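Local coordinates for TSC1 N-terminal domain (Chaetomium thermophilum, PDB 7A0M), which probably helps the TSC complex bind phosphoinositide lipids at the lysosome and so regulate mTORC1, being the N-terminal domain of the TSC1 subunit, at residues Y72-R83 with L113-I124; L12-I20 with E56-V65. All coordinates share one frame; numbering follows the deposited sequence.

Contact 1. Residues Y72-R83 with L113-I124; sequences YAAFVAVLRQLR and LARSFMDFTLEI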
loop_
_atom_site.group_PDB
_atom_site.type_symbol
_atom_site.label_atom_id
_atom_site.label_comp_id
_atom_site.label_asym_id
_atom_site.label_seq_id
_atom_site.Cartn_x
_atom_site.Cartn_y
_atom_site.Cartn_z
ATOM N N TYR B 72 -60.670 -7.180 -16.857
ATOM C CA TYR B 72 -59.820 -6.416 -15.952
ATOM C C TYR B 72 -58.840 -5.579 -16.757
ATOM O O TYR B 72 -58.689 -4.374 -16.525
ATOM C CB TYR B 72 -59.047 -7.343 -15.010
ATOM C CG TYR B 72 -59.818 -7.963 -13.868
ATOM C CD1 TYR B 72 -61.137 -7.624 -13.610
ATOM C CD2 TYR B 72 -59.207 -8.895 -13.039
ATOM C CE1 TYR B 72 -61.822 -8.199 -12.555
ATOM C CE2 TYR B 72 -59.882 -9.473 -11.991
ATOM C CZ TYR B 72 -61.186 -9.125 -11.752
ATOM O OH TYR B 72 -61.847 -9.710 -10.700
ATOM N N ALA B 73 -58.169 -6.215 -17.720
ATOM C CA ALA B 73 -57.210 -5.507 -18.560
ATOM C C ALA B 73 -57.897 -4.405 -19.351
ATOM O O ALA B 73 -57.347 -3.311 -19.518
ATOM C CB ALA B 73 -56.506 -6.488 -19.496
ATOM N N ALA B 74 -59.101 -4.683 -19.857
ATOM C CA ALA B 74 -59.879 -3.650 -20.529
ATOM C C ALA B 74 -60.290 -2.553 -19.554
ATOM O O ALA B 74 -60.221 -1.363 -19.885
ATOM C CB ALA B 74 -61.106 -4.267 -21.195
ATOM N N PHE B 75 -60.718 -2.936 -18.347
ATOM C CA PHE B 75 -61.136 -1.953 -17.352
ATOM C C PHE B 75 -59.979 -1.053 -16.933
ATOM O O PHE B 75 -60.172 0.146 -16.696
ATOM C CB PHE B 75 -61.732 -2.659 -16.134
ATOM C CG PHE B 75 -62.267 -1.723 -15.089
ATOM C CD1 PHE B 75 -63.506 -1.125 -15.247
ATOM C CD2 PHE B 75 -61.537 -1.449 -13.945
ATOM C CE1 PHE B 75 -64.003 -0.264 -14.286
ATOM C CE2 PHE B 75 -62.027 -0.592 -12.980
ATOM C CZ PHE B 75 -63.262 0.003 -13.151
ATOM N N VAL B 76 -58.770 -1.610 -16.830
ATOM C CA VAL B 76 -57.618 -0.793 -16.461
ATOM C C VAL B 76 -57.325 0.229 -17.550
ATOM O O VAL B 76 -56.987 1.384 -17.261
ATOM C CB VAL B 76 -56.396 -1.683 -16.169
ATOM C CG1 VAL B 76 -55.161 -0.831 -15.933
ATOM C CG2 VAL B 76 -56.660 -2.564 -14.961
ATOM N N ALA B 77 -57.464 -0.170 -18.816
ATOM C CA ALA B 77 -57.256 0.765 -19.918
ATOM C C ALA B 77 -58.238 1.926 -19.837
ATOM O O ALA B 77 -57.870 3.081 -20.083
ATOM C CB ALA B 77 -57.385 0.041 -21.257
ATOM N N VAL B 78 -59.497 1.636 -19.503
ATOM C CA VAL B 78 -60.480 2.699 -19.322
ATOM C C VAL B 78 -60.120 3.565 -18.125
ATOM O O VAL B 78 -60.240 4.795 -18.172
ATOM C CB VAL B 78 -61.884 2.094 -19.159
ATOM C CG1 VAL B 78 -62.919 3.189 -19.132
ATOM C CG2 VAL B 78 -62.171 1.121 -20.276
ATOM N N LEU B 79 -59.679 2.938 -17.035
ATOM C CA LEU B 79 -59.336 3.689 -15.834
ATOM C C LEU B 79 -58.120 4.580 -16.054
ATOM O O LEU B 79 -58.021 5.651 -15.445
ATOM C CB LEU B 79 -59.109 2.725 -14.674
ATOM C CG LEU B 79 -59.104 3.316 -13.268
ATOM C CD1 LEU B 79 -60.367 4.127 -13.030
ATOM C CD2 LEU B 79 -59.012 2.186 -12.267
ATOM N N ARG B 80 -57.188 4.157 -16.911
ATOM C CA ARG B 80 -56.024 4.986 -17.209
ATOM C C ARG B 80 -56.428 6.256 -17.949
ATOM O O ARG B 80 -55.951 7.349 -17.622
ATOM C CB ARG B 80 -55.003 4.186 -18.019
ATOM C CG ARG B 80 -54.377 3.040 -17.243
ATOM C CD ARG B 80 -53.499 2.150 -18.108
ATOM N NE ARG B 80 -52.510 2.906 -18.870
ATOM C CZ ARG B 80 -51.797 2.400 -19.870
ATOM N NH1 ARG B 80 -51.959 1.133 -20.229
ATOM N NH2 ARG B 80 -50.920 3.158 -20.513
ATOM N N GLN B 81 -57.301 6.132 -18.950
ATOM C CA GLN B 81 -57.690 7.296 -19.739
ATOM C C GLN B 81 -58.569 8.255 -18.946
ATOM O O GLN B 81 -58.491 9.473 -19.149
ATOM C CB GLN B 81 -58.415 6.850 -21.005
ATOM C CG GLN B 81 -57.618 5.915 -21.891
ATOM C CD GLN B 81 -58.385 5.541 -23.134
ATOM O OE1 GLN B 81 -59.250 6.292 -23.582
ATOM N NE2 GLN B 81 -58.079 4.379 -23.702
ATOM N N LEU B 82 -59.406 7.738 -18.051
ATOM C CA LEU B 82 -60.305 8.566 -17.258
ATOM C C LEU B 82 -59.674 9.050 -15.961
ATOM O O LEU B 82 -60.343 9.738 -15.184
ATOM C CB LEU B 82 -61.595 7.801 -16.944
ATOM C CG LEU B 82 -62.630 7.712 -18.066
ATOM C CD1 LEU B 82 -63.762 6.775 -17.677
ATOM C CD2 LEU B 82 -63.168 9.094 -18.403
ATOM N N ARG B 83 -58.414 8.701 -15.712
ATOM C CA ARG B 83 -57.732 9.135 -14.496
ATOM C C ARG B 83 -57.721 10.646 -14.281
ATOM O O ARG B 83 -57.960 11.074 -13.140
ATOM C CB ARG B 83 -56.297 8.591 -14.500
ATOM C CG ARG B 83 -55.492 8.951 -13.269
ATOM C CD ARG B 83 -54.088 8.394 -13.379
ATOM N NE ARG B 83 -53.404 8.945 -14.547
ATOM C CZ ARG B 83 -52.815 10.136 -14.584
ATOM N NH1 ARG B 83 -52.824 10.922 -13.515
ATOM N NH2 ARG B 83 -52.223 10.547 -15.696
ATOM N N LEU B 113 -51.985 -7.437 -18.866
ATOM C CA LEU B 113 -52.574 -6.956 -17.620
ATOM C C LEU B 113 -51.499 -6.455 -16.665
ATOM O O LEU B 113 -51.653 -5.397 -16.044
ATOM C CB LEU B 113 -53.399 -8.068 -16.973
ATOM C CG LEU B 113 -54.043 -7.766 -15.621
ATOM C CD1 LEU B 113 -54.937 -6.539 -15.715
ATOM C CD2 LEU B 113 -54.830 -8.969 -15.126
ATOM N N ALA B 114 -50.405 -7.208 -16.531
ATOM C CA ALA B 114 -49.303 -6.767 -15.683
ATOM C C ALA B 114 -48.682 -5.485 -16.222
ATOM O O ALA B 114 -48.405 -4.547 -15.466
ATOM C CB ALA B 114 -48.253 -7.873 -15.570
ATOM N N ARG B 115 -48.455 -5.429 -17.537
ATOM C CA ARG B 115 -47.866 -4.236 -18.138
ATOM C C ARG B 115 -48.824 -3.053 -18.082
ATOM O O ARG B 115 -48.398 -1.916 -17.848
ATOM C CB ARG B 115 -47.454 -4.525 -19.583
ATOM C CG ARG B 115 -46.346 -5.558 -19.721
ATOM C CD ARG B 115 -45.991 -5.802 -21.181
ATOM N NE ARG B 115 -44.937 -6.801 -21.324
ATOM C CZ ARG B 115 -44.485 -7.252 -22.490
ATOM N NH1 ARG B 115 -44.994 -6.796 -23.626
ATOM N NH2 ARG B 115 -43.523 -8.164 -22.519
ATOM N N SER B 116 -50.120 -3.298 -18.294
ATOM C CA SER B 116 -51.092 -2.209 -18.249
ATOM C C SER B 116 -51.174 -1.600 -16.857
ATOM O O SER B 116 -51.261 -0.375 -16.711
ATOM C CB SER B 116 -52.467 -2.708 -18.696
ATOM O OG SER B 116 -53.417 -1.657 -18.689
ATOM N N PHE B 117 -51.154 -2.439 -15.819
ATOM C CA PHE B 117 -51.182 -1.919 -14.457
ATOM C C PHE B 117 -49.881 -1.209 -14.108
ATOM O O PHE B 117 -49.889 -0.251 -13.326
ATOM C CB PHE B 117 -51.454 -3.048 -13.466
ATOM C CG PHE B 117 -51.581 -2.589 -12.042
ATOM C CD1 PHE B 117 -52.751 -2.000 -11.593
ATOM C CD2 PHE B 117 -50.531 -2.748 -11.152
ATOM C CE1 PHE B 117 -52.871 -1.576 -10.282
ATOM C CE2 PHE B 117 -50.646 -2.326 -9.841
ATOM C CZ PHE B 117 -51.818 -1.739 -9.405
HETATM N N MSE B 118 -48.765 -1.659 -14.672
HETATM C CA MSE B 118 -47.480 -1.015 -14.445
HETATM C C MSE B 118 -47.451 0.357 -15.107
HETATM O O MSE B 118 -46.995 1.334 -14.513
HETATM C CB MSE B 118 -46.336 -1.879 -14.974
HETATM C CG MSE B 118 -44.964 -1.343 -14.618
HETATM SE SE MSE B 118 -44.722 -1.239 -12.687
HETATM C CE MSE B 118 -43.483 0.262 -12.615
ATOM N N ASP B 119 -47.942 0.423 -16.346
ATOM C CA ASP B 119 -48.032 1.706 -17.034
ATOM C C ASP B 119 -49.017 2.635 -16.335
ATOM O O ASP B 119 -48.790 3.848 -16.266
ATOM C CB ASP B 119 -48.426 1.495 -18.495
ATOM C CG ASP B 119 -47.330 0.826 -19.301
ATOM O OD1 ASP B 119 -46.144 1.130 -19.054
ATOM O OD2 ASP B 119 -47.651 0.000 -20.180
ATOM N N PHE B 120 -50.117 2.084 -15.813
ATOM C CA PHE B 120 -51.014 2.880 -14.979
ATOM C C PHE B 120 -50.280 3.429 -13.763
ATOM O O PHE B 120 -50.460 4.594 -13.394
ATOM C CB PHE B 120 -52.216 2.039 -14.549
ATOM C CG PHE B 120 -53.207 2.786 -13.696
ATOM C CD1 PHE B 120 -53.657 4.043 -14.066
ATOM C CD2 PHE B 120 -53.697 2.221 -12.530
ATOM C CE1 PHE B 120 -54.570 4.726 -13.285
ATOM C CE2 PHE B 120 -54.611 2.900 -11.745
ATOM C CZ PHE B 120 -55.048 4.153 -12.123
ATOM N N THR B 121 -49.446 2.600 -13.131
ATOM C CA THR B 121 -48.650 3.065 -12.000
ATOM C C THR B 121 -47.678 4.160 -12.424
ATOM O O THR B 121 -47.514 5.163 -11.721
ATOM C CB THR B 121 -47.897 1.889 -11.378
ATOM O OG1 THR B 121 -48.836 0.913 -10.908
ATOM C CG2 THR B 121 -47.035 2.358 -10.220
ATOM N N LEU B 122 -47.026 3.985 -13.576
ATOM C CA LEU B 122 -46.066 4.979 -14.049
ATOM C C LEU B 122 -46.757 6.294 -14.396
ATOM O O LEU B 122 -46.198 7.372 -14.167
ATOM C CB LEU B 122 -45.297 4.436 -15.252
ATOM C CG LEU B 122 -44.368 3.255 -14.965
ATOM C CD1 LEU B 122 -43.836 2.654 -16.257
ATOM C CD2 LEU B 122 -43.224 3.685 -14.059
ATOM N N GLU B 123 -47.967 6.224 -14.957
ATOM C CA GLU B 123 -48.697 7.444 -15.293
ATOM C C GLU B 123 -49.095 8.212 -14.040
ATOM O O GLU B 123 -49.103 9.449 -14.038
ATOM C CB GLU B 123 -49.935 7.099 -16.120
ATOM C CG GLU B 123 -49.633 6.585 -17.516
ATOM C CD GLU B 123 -50.823 5.889 -18.145
ATOM O OE1 GLU B 123 -51.829 5.673 -17.437
ATOM O OE2 GLU B 123 -50.748 5.544 -19.342
ATOM N N ILE B 124 -49.434 7.496 -12.964
ATOM C CA ILE B 124 -49.765 8.149 -11.701
ATOM C C ILE B 124 -48.555 8.892 -11.149
ATOM O O ILE B 124 -48.669 10.025 -10.663
ATOM C CB ILE B 124 -50.289 7.109 -10.693
ATOM C CG1 ILE B 124 -51.603 6.502 -11.180
ATOM C CG2 ILE B 124 -50.467 7.736 -9.319
ATOM C CD1 ILE B 124 -52.096 5.366 -10.312
#
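Helices 72-81 and 113-124 run in nearly the same direction, their axes 9.5 Å apart at closest approach and inclined by 19°, so that side chains interlock over several turns. Ala73, having only a methyl side chain, lets the backbones approach until its CA is 4.9 Å from the CA of Leu113, and it takes Leu113 CD1 at 3.8 Å from its own CA. One turn on, Val76 is a knob in a hole made by Leu113, Ser116, Phe117 and Phe120. Its CG1, anti to the backbone N (chi1 174°), rests 3.4 Å from Ser116 OG, while Ser116 in turn fits as a small knob among Ala73, Val76, Ala77 and Arg80.

Arg80 combines two roles. Its aliphatic part runs antiparallel alongside the Phe120 side chain, CG lying 3.4 Å from Phe120 CD1 at an oblique approach to the ring. A bend at chi3 then turns the guanidinium side-on to Glu123: NE donates to OE1 of Glu123 at 3.2 Å and NH2 to its OE2 at 2.7 Å. Both oxygens lie near the guanidinium plane, yet the carboxylate is twisted 46° against it, so the salt bridge is not coplanar. Asp119 sets its CB over one guanidinium face, and its carboxylate probably adds a more distant attraction. A leucine in place of Arg80 would probably leave the Glu123 carboxylate without its cationic mate, even if part of the cover over Phe120 survived. Farther along, Arg83 CD lies 3.7 Å from Phe120 CE1 and also meets Ile124 CG1, its methylenes suiting an apolar margin.

Helix 89-105 packs against both helices through Leu79 and Phe117, the latter stacking on Trp96. Beyond them, helices 9-21 and 45-65 adjoin 72-81, and helix 168-183 adjoins 113-124.

Contact 2. Residues L12-I20 with E56-V65; sequences LFRALNSFI and ELLAIWDKAV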
loop_
_atom_site.group_PDB
_atom_site.type_symbol
_atom_site.label_atom_id
_atom_site.label_comp_id
_atom_site.label_asym_id
_atom_site.label_seq_id
_atom_site.Cartn_x
_atom_site.Cartn_y
_atom_site.Cartn_z
ATOM N N LEU B 12 -70.599 9.505 -22.648
ATOM C CA LEU B 12 -69.387 8.825 -22.206
ATOM C C LEU B 12 -69.718 7.493 -21.547
ATOM O O LEU B 12 -69.059 6.482 -21.811
ATOM C CB LEU B 12 -68.609 9.717 -21.238
ATOM C CG LEU B 12 -67.327 9.089 -20.693
ATOM C CD1 LEU B 12 -66.339 8.912 -21.825
ATOM C CD2 LEU B 12 -66.730 9.903 -19.559
ATOM N N PHE B 13 -70.747 7.478 -20.696
ATOM C CA PHE B 13 -71.152 6.251 -20.016
ATOM C C PHE B 13 -71.609 5.197 -21.016
ATOM O O PHE B 13 -71.332 4.004 -20.845
ATOM C CB PHE B 13 -72.263 6.553 -19.013
ATOM C CG PHE B 13 -71.854 7.496 -17.915
ATOM C CD1 PHE B 13 -70.518 7.771 -17.667
ATOM C CD2 PHE B 13 -72.815 8.115 -17.133
ATOM C CE1 PHE B 13 -70.150 8.642 -16.659
ATOM C CE2 PHE B 13 -72.453 8.986 -16.125
ATOM C CZ PHE B 13 -71.120 9.249 -15.887
ATOM N N ARG B 14 -72.307 5.627 -22.071
ATOM C CA ARG B 14 -72.807 4.694 -23.074
ATOM C C ARG B 14 -71.664 3.953 -23.740
ATOM O O ARG B 14 -71.755 2.746 -23.996
ATOM C CB ARG B 14 -73.575 5.454 -24.148
ATOM C CG ARG B 14 -74.061 4.579 -25.281
ATOM C CD ARG B 14 -74.665 5.422 -26.377
ATOM N NE ARG B 14 -73.660 6.383 -26.829
ATOM C CZ ARG B 14 -72.772 6.136 -27.789
ATOM N NH1 ARG B 14 -72.752 4.959 -28.403
ATOM N NH2 ARG B 14 -71.888 7.064 -28.128
ATOM N N ALA B 15 -70.579 4.668 -24.030
ATOM C CA ALA B 15 -69.415 4.043 -24.634
ATOM C C ALA B 15 -68.755 3.074 -23.662
ATOM O O ALA B 15 -68.317 1.988 -24.060
ATOM C CB ALA B 15 -68.433 5.124 -25.085
ATOM N N LEU B 16 -68.700 3.441 -22.379
ATOM C CA LEU B 16 -68.069 2.587 -21.377
ATOM C C LEU B 16 -68.852 1.294 -21.184
ATOM O O LEU B 16 -68.272 0.201 -21.163
ATOM C CB LEU B 16 -67.961 3.334 -20.047
ATOM C CG LEU B 16 -67.226 4.675 -20.027
ATOM C CD1 LEU B 16 -67.285 5.300 -18.637
ATOM C CD2 LEU B 16 -65.801 4.543 -20.520
ATOM N N ASN B 17 -70.172 1.405 -21.035
ATOM C CA ASN B 17 -71.004 0.229 -20.816
ATOM C C ASN B 17 -70.946 -0.721 -22.005
ATOM O O ASN B 17 -70.926 -1.946 -21.836
ATOM C CB ASN B 17 -72.445 0.667 -20.557
ATOM C CG ASN B 17 -72.611 1.372 -19.224
ATOM O OD1 ASN B 17 -72.466 0.769 -18.162
ATOM N ND2 ASN B 17 -72.927 2.665 -19.277
ATOM N N SER B 18 -70.920 -0.169 -23.220
ATOM C CA SER B 18 -70.804 -0.992 -24.420
ATOM C C SER B 18 -69.424 -1.625 -24.536
ATOM O O SER B 18 -69.296 -2.772 -24.983
ATOM C CB SER B 18 -71.110 -0.153 -25.658
ATOM O OG SER B 18 -70.780 -0.859 -26.841
ATOM N N PHE B 19 -68.377 -0.896 -24.145
ATOM C CA PHE B 19 -67.020 -1.406 -24.303
ATOM C C PHE B 19 -66.738 -2.584 -23.383
ATOM O O PHE B 19 -66.014 -3.508 -23.769
ATOM C CB PHE B 19 -65.992 -0.309 -24.049
ATOM C CG PHE B 19 -64.588 -0.834 -23.904
ATOM C CD1 PHE B 19 -63.909 -1.335 -25.003
ATOM C CD2 PHE B 19 -63.951 -0.834 -22.676
ATOM C CE1 PHE B 19 -62.625 -1.817 -24.884
ATOM C CE2 PHE B 19 -62.663 -1.323 -22.550
ATOM C CZ PHE B 19 -62.001 -1.813 -23.657
ATOM N N ILE B 20 -67.264 -2.559 -22.158
ATOM C CA ILE B 20 -66.937 -3.622 -21.213
ATOM C C ILE B 20 -67.367 -4.973 -21.766
ATOM O O ILE B 20 -66.611 -5.950 -21.714
ATOM C CB ILE B 20 -67.597 -3.330 -19.852
ATOM C CG1 ILE B 20 -66.950 -2.111 -19.192
ATOM C CG2 ILE B 20 -67.513 -4.541 -18.945
ATOM C CD1 ILE B 20 -65.460 -2.241 -18.973
ATOM N N GLU B 56 -70.139 5.748 -11.073
ATOM C CA GLU B 56 -70.447 4.927 -12.237
ATOM C C GLU B 56 -69.375 3.869 -12.474
ATOM O O GLU B 56 -69.694 2.712 -12.769
ATOM C CB GLU B 56 -70.615 5.809 -13.472
ATOM C CG GLU B 56 -71.018 5.032 -14.708
ATOM C CD GLU B 56 -72.408 4.435 -14.575
ATOM O OE1 GLU B 56 -73.200 4.945 -13.751
ATOM O OE2 GLU B 56 -72.703 3.447 -15.278
ATOM N N LEU B 57 -68.099 4.249 -12.366
ATOM C CA LEU B 57 -67.020 3.277 -12.529
ATOM C C LEU B 57 -67.102 2.158 -11.496
ATOM O O LEU B 57 -66.841 0.993 -11.813
ATOM C CB LEU B 57 -65.664 3.976 -12.456
ATOM C CG LEU B 57 -65.265 4.842 -13.650
ATOM C CD1 LEU B 57 -63.948 5.549 -13.378
ATOM C CD2 LEU B 57 -65.167 3.996 -14.910
ATOM N N LEU B 58 -67.442 2.496 -10.253
ATOM C CA LEU B 58 -67.667 1.473 -9.236
ATOM C C LEU B 58 -68.791 0.524 -9.645
ATOM O O LEU B 58 -68.684 -0.698 -9.464
ATOM C CB LEU B 58 -67.983 2.132 -7.894
ATOM C CG LEU B 58 -68.024 1.198 -6.683
ATOM C CD1 LEU B 58 -66.717 0.416 -6.560
ATOM C CD2 LEU B 58 -68.320 1.952 -5.385
ATOM N N ALA B 59 -69.884 1.075 -10.183
ATOM C CA ALA B 59 -71.024 0.257 -10.586
ATOM C C ALA B 59 -70.640 -0.719 -11.687
ATOM O O ALA B 59 -71.015 -1.896 -11.642
ATOM C CB ALA B 59 -72.188 1.136 -11.047
ATOM N N ILE B 60 -69.907 -0.244 -12.700
ATOM C CA ILE B 60 -69.475 -1.121 -13.787
ATOM C C ILE B 60 -68.613 -2.251 -13.239
ATOM O O ILE B 60 -68.777 -3.423 -13.601
ATOM C CB ILE B 60 -68.718 -0.310 -14.855
ATOM C CG1 ILE B 60 -69.647 0.673 -15.566
ATOM C CG2 ILE B 60 -68.055 -1.225 -15.862
ATOM C CD1 ILE B 60 -68.924 1.655 -16.461
ATOM N N TRP B 61 -67.676 -1.904 -12.355
ATOM C CA TRP B 61 -66.794 -2.896 -11.749
ATOM C C TRP B 61 -67.587 -3.956 -10.992
ATOM O O TRP B 61 -67.314 -5.155 -11.114
ATOM C CB TRP B 61 -65.800 -2.192 -10.827
ATOM C CG TRP B 61 -64.912 -3.117 -10.045
ATOM C CD1 TRP B 61 -65.071 -3.512 -8.748
ATOM C CD2 TRP B 61 -63.716 -3.751 -10.513
ATOM N NE1 TRP B 61 -64.044 -4.348 -8.379
ATOM C CE2 TRP B 61 -63.204 -4.517 -9.447
ATOM C CE3 TRP B 61 -63.032 -3.749 -11.731
ATOM C CZ2 TRP B 61 -62.038 -5.273 -9.564
ATOM C CZ3 TRP B 61 -61.876 -4.503 -11.845
ATOM C CH2 TRP B 61 -61.394 -5.256 -10.771
ATOM N N ASP B 62 -68.562 -3.530 -10.185
ATOM C CA ASP B 62 -69.340 -4.488 -9.402
ATOM C C ASP B 62 -70.211 -5.365 -10.295
ATOM O O ASP B 62 -70.163 -6.597 -10.210
ATOM C CB ASP B 62 -70.208 -3.760 -8.380
ATOM C CG ASP B 62 -70.829 -4.705 -7.368
ATOM O OD1 ASP B 62 -70.078 -5.369 -6.624
ATOM O OD2 ASP B 62 -72.074 -4.790 -7.323
ATOM N N LYS B 63 -71.021 -4.751 -11.157
ATOM C CA LYS B 63 -72.013 -5.520 -11.901
ATOM C C LYS B 63 -71.439 -6.224 -13.123
ATOM O O LYS B 63 -72.032 -7.204 -13.587
ATOM C CB LYS B 63 -73.185 -4.632 -12.326
ATOM C CG LYS B 63 -73.953 -4.001 -11.173
ATOM C CD LYS B 63 -75.059 -3.083 -11.682
ATOM C CE LYS B 63 -75.859 -2.479 -10.535
ATOM N NZ LYS B 63 -76.819 -1.441 -11.007
ATOM N N ALA B 64 -70.326 -5.745 -13.672
ATOM C CA ALA B 64 -69.854 -6.233 -14.960
ATOM C C ALA B 64 -68.399 -6.676 -14.989
ATOM O O ALA B 64 -68.043 -7.465 -15.873
ATOM C CB ALA B 64 -70.061 -5.164 -16.045
ATOM N N VAL B 65 -67.543 -6.203 -14.086
ATOM C CA VAL B 65 -66.111 -6.422 -14.196
ATOM C C VAL B 65 -65.571 -7.306 -13.076
ATOM O O VAL B 65 -64.686 -8.128 -13.323
ATOM C CB VAL B 65 -65.343 -5.084 -14.261
ATOM C CG1 VAL B 65 -63.893 -5.326 -14.649
ATOM C CG2 VAL B 65 -66.002 -4.147 -15.255
#
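Ile60 O accepts two backbone donors near the end of its helix, Ala64 N at 2.8 Å and, weakly, Val65 N at 3.1 Å. The second bond belongs to a wider pi-type turn over 61-65, where Ala64 and Val65 both present methyls to Ile20. Across the interface Ile20 CG2 lies 3.9 Å from Ala64 CB and 4.0 Å from Val65 CG2. Its other branch, CG1, stands beside the backbone N (chi1 -68°) and from there reaches Ile60 CG2 at 3.6 Å. Ile20 suits this buried place because its two branches touch different partners, CG1 meeting Ile60 and CG2 meeting Ala64 and Val65.

The two helices point the same way, inclined by 24° with axes 11.1 Å apart at closest approach, as alternate members of a row of stacked helices; such a strand-free array is consistent with an alpha-solenoid. Leu16 lies deeper, touching Leu82 as well, and its CB meets Ile60 CD1. Asn17 lies nearer solvent: its OD1 approaches the CG1 methylene of Ile60.

Opposite Glu56, the Phe13 ring receives a CH-pi contact over its centre, Glu56 CG lying 4.0 Å from the centroid. A bend at chi2 folds the Glu56 chain there, and its carboxylate plane is turned only 20° from that of the ring. Glutamate suits this partly exposed place, where its methylenes can cover an aromatic face while its charged end can probably stay near solvent.

From the N terminus the chain passes through helix 9-21 and helix 29-41 before helix 45-65 brings residues 56-65 back to 12-20, so contact 2 closes the first loop. A short turn leads into helix 69-81, where contact 1 opens; its own loop, carrying helix 89-105, closes when 113-124 arrives. The loops thus follow one another in series, neither nesting nor crossing. Their centres are 15 Å apart, and they meet directly: Val78 packs on Leu16 and Phe19, while Tyr72 meets Trp61. Helix 69-81 therefore joins the N-terminal pair to helix 113-125, from which the helical row continues to helix 168-183.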